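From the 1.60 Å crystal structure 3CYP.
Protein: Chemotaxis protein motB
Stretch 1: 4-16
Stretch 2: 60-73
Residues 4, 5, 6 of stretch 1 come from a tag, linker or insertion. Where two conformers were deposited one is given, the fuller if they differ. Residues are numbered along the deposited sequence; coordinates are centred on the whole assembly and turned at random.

Stretch 1 4-16: PFTFENATSDAIN
Stretch 2, residues 60-73: ELAANRAYRVMKVL

Residues 60-73 form a continuous α-helix, with phi near -62° and psi near -44° throughout and i to i-4 backbone hydrogen bonds. Against it lies an irregular segment, residues 4-16, extended at the tag-derived residues Phe-5 and Thr-6 (phi/psi -86/105 and -97/129) and otherwise loop. The segment runs down the helix from Val-69 to Leu-61, turns, and climbs back to Val-69 and Val-72; on the return Asp-13 CA lies 5.2 Å from Arg-65 CA, and Ile-15 CA 7.8 Å from Val-69 CA. The contact buries 660 Å², both sides summed.

Glu-60 makes no contact with the loop. Leu-61 (t, chi2 59°) points toward the loop and packs its methyls against backbone: Leu-61 CD2 is 3.2 Å from Ala-10 O and Leu-61 CD1 is 3.5 Å from Thr-11 O. Ala-62 and Ala-63 are buried but out of reach of the loop. Asn-64 (chi1 -149°) points toward it, bringing Asn-64 OD1 to 2.7 Å from Asp-13 OD2.

Arg-65 is the centre of the contact and has the largest covered area, 102 Å². Its CA-to-CB bond points sideways, but a nearly extended chain (m, t, t, chi4 164°) carries the guanidinium into the loop, where arginine supplies several N-H donors for backbone carbonyls. Ser-12 O lies near the guanidinium plane and accepts from both Arg-65 NE (2.8 Å) and Arg-65 NH2 (2.9 Å), while Arg-65 NH2 makes a weak hydrogen bond to Ala-10 O (3.3 Å). Asn-9 (p) is extended (-161/-177); the turn follows at Ala-10 and Thr-11 (-57/-27, -118/-3), and Asn-9 OD1 accepts from Thr-11 N at 3.1 Å. Phe-7 (m, chi2 -95°) covers the arginine's aliphatic part: Arg-65 CG sits 3.8 Å from the Phe-7 ring centroid, 8° off the normal, in a CH-pi contact, and Arg-65 NE lies over the same face, 3.7 Å from Phe-7 CG.

Ala-66 points away and Tyr-67 is out of reach. Arg-68 (m, t, chi3 39°, chi4 86°) points toward the loop and bends its end to Asp-13 O, donating from Arg-68 NE (2.7 Å) and weakly from Arg-68 NH2 (3.1 Å). Asp-13 (p, chi2 -4°) adds charge proximity, Asp-13 OD2 lying 4.2 Å from Arg-68 NE but well out of the guanidinium plane. Water 1 accepts from Ile-15 N (2.8 Å) and, weakly, from Arg-68 NH2 (2.9 Å), linking the two donors.

Branched Val-69 (t) serves two neighbourhoods: Val-69 CG1 is 3.8 Å from Phe-5 CE2, and Val-69 CG2 lies 4.0 Å from both Phe-7 CZ, at the ring edge, and Ile-15 CD1. Met-70 and Lys-71 are out of reach. Ile-15 (m, t) is long enough to bring Ile-15 CD1 also to 4.1 Å from Val-72 CG2, with Val-72 in the t rotamer. Leu-73 makes no contact within van der Waals range.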

# COMPACT_ATOMS: atom_id res chain seq x y z
N PRO B 4 -18.35 3.07 -7.04
CA PRO B 4 -16.88 2.85 -7.12
C PRO B 4 -16.19 3.93 -7.95
O PRO B 4 -16.86 4.79 -8.53
CB PRO B 4 -16.73 1.49 -7.81
CG PRO B 4 -18.06 1.08 -8.25
CD PRO B 4 -19.10 2.05 -7.77
N PHE B 5 -14.86 3.94 -7.93
CA PHE B 5 -14.07 4.79 -8.85
C PHE B 5 -13.93 3.96 -10.12
O PHE B 5 -13.21 2.95 -10.13
CB PHE B 5 -12.68 5.10 -8.26
CG PHE B 5 -12.73 5.73 -6.89
CD1 PHE B 5 -13.36 6.93 -6.70
CD2 PHE B 5 -12.11 5.13 -5.79
CE1 PHE B 5 -13.39 7.53 -5.45
CE2 PHE B 5 -12.13 5.76 -4.52
CZ PHE B 5 -12.77 6.94 -4.36
N THR B 6 -14.67 4.32 -11.18
CA THR B 6 -14.64 3.50 -12.38
C THR B 6 -13.66 4.08 -13.39
O THR B 6 -13.69 5.27 -13.67
CB THR B 6 -16.04 3.40 -13.00
OG1 THR B 6 -16.92 2.78 -12.03
CG2 THR B 6 -15.96 2.58 -14.25
N PHE B 7 -12.77 3.25 -13.89
CA PHE B 7 -11.75 3.64 -14.83
C PHE B 7 -12.27 3.71 -16.25
O PHE B 7 -13.35 3.20 -16.58
CB PHE B 7 -10.51 2.73 -14.64
CG PHE B 7 -9.76 3.04 -13.37
CD1 PHE B 7 -8.66 3.91 -13.38
CD2 PHE B 7 -10.22 2.58 -12.14
CE1 PHE B 7 -8.01 4.24 -12.22
CE2 PHE B 7 -9.57 2.92 -10.98
CZ PHE B 7 -8.49 3.76 -11.00
N GLU B 8 -11.50 4.36 -17.11
CA GLU B 8 -12.03 4.77 -18.43
C GLU B 8 -12.26 3.60 -19.39
O GLU B 8 -13.21 3.64 -20.21
CB GLU B 8 -11.10 5.81 -19.04
CG GLU B 8 -11.10 7.15 -18.26
CD GLU B 8 -9.83 7.99 -18.43
OE1 GLU B 8 -9.43 8.67 -17.44
OE2 GLU B 8 -9.23 8.00 -19.54
N ASN B 9 -11.42 2.57 -19.31
CA ASN B 9 -11.51 1.38 -20.17
C ASN B 9 -10.75 0.17 -19.60
O ASN B 9 -10.22 0.23 -18.50
CB ASN B 9 -11.02 1.70 -21.58
CG ASN B 9 -9.63 2.26 -21.61
OD1 ASN B 9 -8.69 1.66 -21.07
ND2 ASN B 9 -9.46 3.41 -22.25
N ALA B 10 -10.72 -0.94 -20.34
CA ALA B 10 -10.15 -2.18 -19.83
C ALA B 10 -8.70 -2.07 -19.37
O ALA B 10 -8.28 -2.87 -18.54
CB ALA B 10 -10.28 -3.29 -20.89
N THR B 11 -7.92 -1.15 -19.93
CA THR B 11 -6.48 -1.14 -19.64
C THR B 11 -5.95 0.13 -18.94
O THR B 11 -4.78 0.16 -18.54
CB THR B 11 -5.69 -1.41 -20.92
OG1 THR B 11 -5.97 -0.39 -21.87
CG2 THR B 11 -6.09 -2.76 -21.48
N SER B 12 -6.82 1.12 -18.71
CA SER B 12 -6.41 2.42 -18.19
C SER B 12 -6.27 2.35 -16.68
O SER B 12 -7.11 1.73 -16.01
CB SER B 12 -7.45 3.50 -18.51
OG SER B 12 -7.00 4.76 -18.08
N ASP B 13 -5.21 2.96 -16.17
CA ASP B 13 -5.09 3.27 -14.73
C ASP B 13 -5.06 4.78 -14.47
O ASP B 13 -4.71 5.23 -13.37
CB ASP B 13 -3.87 2.58 -14.11
CG ASP B 13 -2.56 3.02 -14.71
OD1 ASP B 13 -2.53 3.82 -15.68
OD2 ASP B 13 -1.53 2.54 -14.20
N ALA B 14 -5.48 5.56 -15.46
CA ALA B 14 -5.56 7.01 -15.37
C ALA B 14 -6.66 7.49 -14.40
O ALA B 14 -7.77 6.95 -14.40
CB ALA B 14 -5.80 7.61 -16.74
N ILE B 15 -6.31 8.50 -13.60
CA ILE B 15 -7.24 9.15 -12.67
C ILE B 15 -7.55 10.55 -13.22
O ILE B 15 -6.74 11.45 -13.12
CB ILE B 15 -6.64 9.19 -11.23
CG1 ILE B 15 -6.48 7.76 -10.71
CG2 ILE B 15 -7.56 9.98 -10.28
CD1 ILE B 15 -5.78 7.70 -9.39
N ASN B 16 -8.72 10.70 -13.84
CA ASN B 16 -9.05 11.96 -14.47
C ASN B 16 -9.55 12.96 -13.43
O ASN B 16 -9.56 12.70 -12.20
CB ASN B 16 -10.04 11.75 -15.65
CG ASN B 16 -11.45 11.31 -15.23
OD1 ASN B 16 -11.83 11.33 -14.05
ND2 ASN B 16 -12.25 10.91 -16.23
N GLU B 60 -1.69 -7.07 -11.95
CA GLU B 60 -0.79 -5.90 -11.96
C GLU B 60 -1.54 -4.61 -12.29
O GLU B 60 -1.27 -3.57 -11.68
CB GLU B 60 0.38 -6.07 -12.94
CG GLU B 60 1.31 -7.21 -12.57
CD GLU B 60 2.16 -7.64 -13.74
OE1 GLU B 60 2.56 -6.75 -14.50
OE2 GLU B 60 2.43 -8.85 -13.88
N LEU B 61 -2.45 -4.67 -13.25
CA LEU B 61 -3.26 -3.52 -13.57
C LEU B 61 -4.16 -3.13 -12.39
O LEU B 61 -4.24 -1.95 -12.04
CB LEU B 61 -4.10 -3.80 -14.83
CG LEU B 61 -5.19 -2.78 -15.20
CD1 LEU B 61 -4.66 -1.36 -15.43
CD2 LEU B 61 -6.00 -3.33 -16.41
N ALA B 62 -4.81 -4.13 -11.79
CA ALA B 62 -5.71 -3.85 -10.63
C ALA B 62 -4.91 -3.27 -9.48
O ALA B 62 -5.37 -2.38 -8.75
CB ALA B 62 -6.44 -5.06 -10.17
N ALA B 63 -3.72 -3.81 -9.28
CA ALA B 63 -2.83 -3.27 -8.22
C ALA B 63 -2.45 -1.82 -8.44
O ALA B 63 -2.44 -1.00 -7.48
CB ALA B 63 -1.56 -4.10 -8.12
N ASN B 64 -2.10 -1.45 -9.67
CA ASN B 64 -1.71 -0.07 -9.94
C ASN B 64 -2.91 0.85 -9.79
O ASN B 64 -2.79 1.95 -9.27
CB ASN B 64 -1.02 0.13 -11.30
CG ASN B 64 0.00 1.26 -11.27
OD1 ASN B 64 0.17 2.00 -12.24
ND2 ASN B 64 0.69 1.40 -10.16
N ARG B 65 -4.09 0.39 -10.21
CA ARG B 65 -5.33 1.18 -9.96
C ARG B 65 -5.53 1.48 -8.48
O ARG B 65 -5.73 2.63 -8.09
CB ARG B 65 -6.54 0.50 -10.51
CG ARG B 65 -6.59 0.54 -12.05
CD ARG B 65 -7.71 -0.30 -12.58
NE ARG B 65 -7.90 -0.10 -14.03
CZ ARG B 65 -8.59 -0.91 -14.82
NH1 ARG B 65 -9.18 -1.98 -14.34
NH2 ARG B 65 -8.72 -0.62 -16.14
N ALA B 66 -5.47 0.43 -7.67
CA ALA B 66 -5.71 0.57 -6.23
C ALA B 66 -4.62 1.40 -5.60
O ALA B 66 -4.89 2.30 -4.79
CB ALA B 66 -5.82 -0.78 -5.59
N TYR B 67 -3.36 1.09 -5.93
CA TYR B 67 -2.22 1.84 -5.38
C TYR B 67 -2.33 3.35 -5.70
O TYR B 67 -2.15 4.20 -4.84
CB TYR B 67 -0.93 1.23 -5.93
CG TYR B 67 0.30 2.07 -5.64
CD1 TYR B 67 0.70 2.31 -4.33
CD2 TYR B 67 1.03 2.67 -6.66
CE1 TYR B 67 1.82 3.11 -4.04
CE2 TYR B 67 2.16 3.46 -6.38
CZ TYR B 67 2.55 3.65 -5.06
OH TYR B 67 3.67 4.41 -4.72
N ARG B 68 -2.64 3.66 -6.96
CA ARG B 68 -2.73 5.04 -7.39
C ARG B 68 -3.84 5.78 -6.66
O ARG B 68 -3.65 6.91 -6.25
CB ARG B 68 -2.93 5.13 -8.91
CG ARG B 68 -1.61 4.81 -9.63
CD ARG B 68 -1.70 4.76 -11.12
NE ARG B 68 -2.58 5.77 -11.72
CZ ARG B 68 -2.24 7.02 -12.04
NH1 ARG B 68 -1.02 7.50 -11.79
NH2 ARG B 68 -3.13 7.81 -12.59
N VAL B 69 -4.98 5.14 -6.49
CA VAL B 69 -6.08 5.74 -5.74
C VAL B 69 -5.60 5.97 -4.31
O VAL B 69 -5.84 7.03 -3.70
CB VAL B 69 -7.36 4.92 -5.80
CG1 VAL B 69 -8.36 5.40 -4.73
CG2 VAL B 69 -7.95 5.07 -7.22
N MET B 70 -4.96 4.96 -3.72
CA MET B 70 -4.44 5.09 -2.34
C MET B 70 -3.46 6.29 -2.17
O MET B 70 -3.54 7.05 -1.18
CB MET B 70 -3.79 3.79 -1.86
CG MET B 70 -3.58 3.80 -0.39
SD MET B 70 -2.55 2.40 0.17
CE MET B 70 -0.96 2.83 -0.54
N LYS B 71 -2.56 6.46 -3.14
CA LYS B 71 -1.62 7.58 -3.11
C LYS B 71 -2.35 8.90 -3.10
O LYS B 71 -1.99 9.81 -2.35
CB LYS B 71 -0.70 7.57 -4.33
CG LYS B 71 0.32 6.48 -4.31
CD LYS B 71 1.56 6.91 -5.08
CE LYS B 71 1.33 6.93 -6.54
NZ LYS B 71 2.63 7.37 -7.20
N VAL B 72 -3.41 9.00 -3.92
CA VAL B 72 -4.22 10.22 -3.93
C VAL B 72 -4.91 10.49 -2.62
O VAL B 72 -4.87 11.61 -2.09
CB VAL B 72 -5.21 10.27 -5.09
CG1 VAL B 72 -6.04 11.57 -4.99
CG2 VAL B 72 -4.44 10.23 -6.41
N LEU B 73 -5.47 9.45 -1.99
CA LEU B 73 -6.04 9.64 -0.67
C LEU B 73 -5.01 10.23 0.33
O LEU B 73 -5.32 11.07 1.19
CB LEU B 73 -6.60 8.33 -0.07
CG LEU B 73 -7.85 7.81 -0.80
CD1 LEU B 73 -8.15 6.35 -0.46
CD2 LEU B 73 -9.04 8.73 -0.52
O HOH W 1 -4.02 9.92 -14.31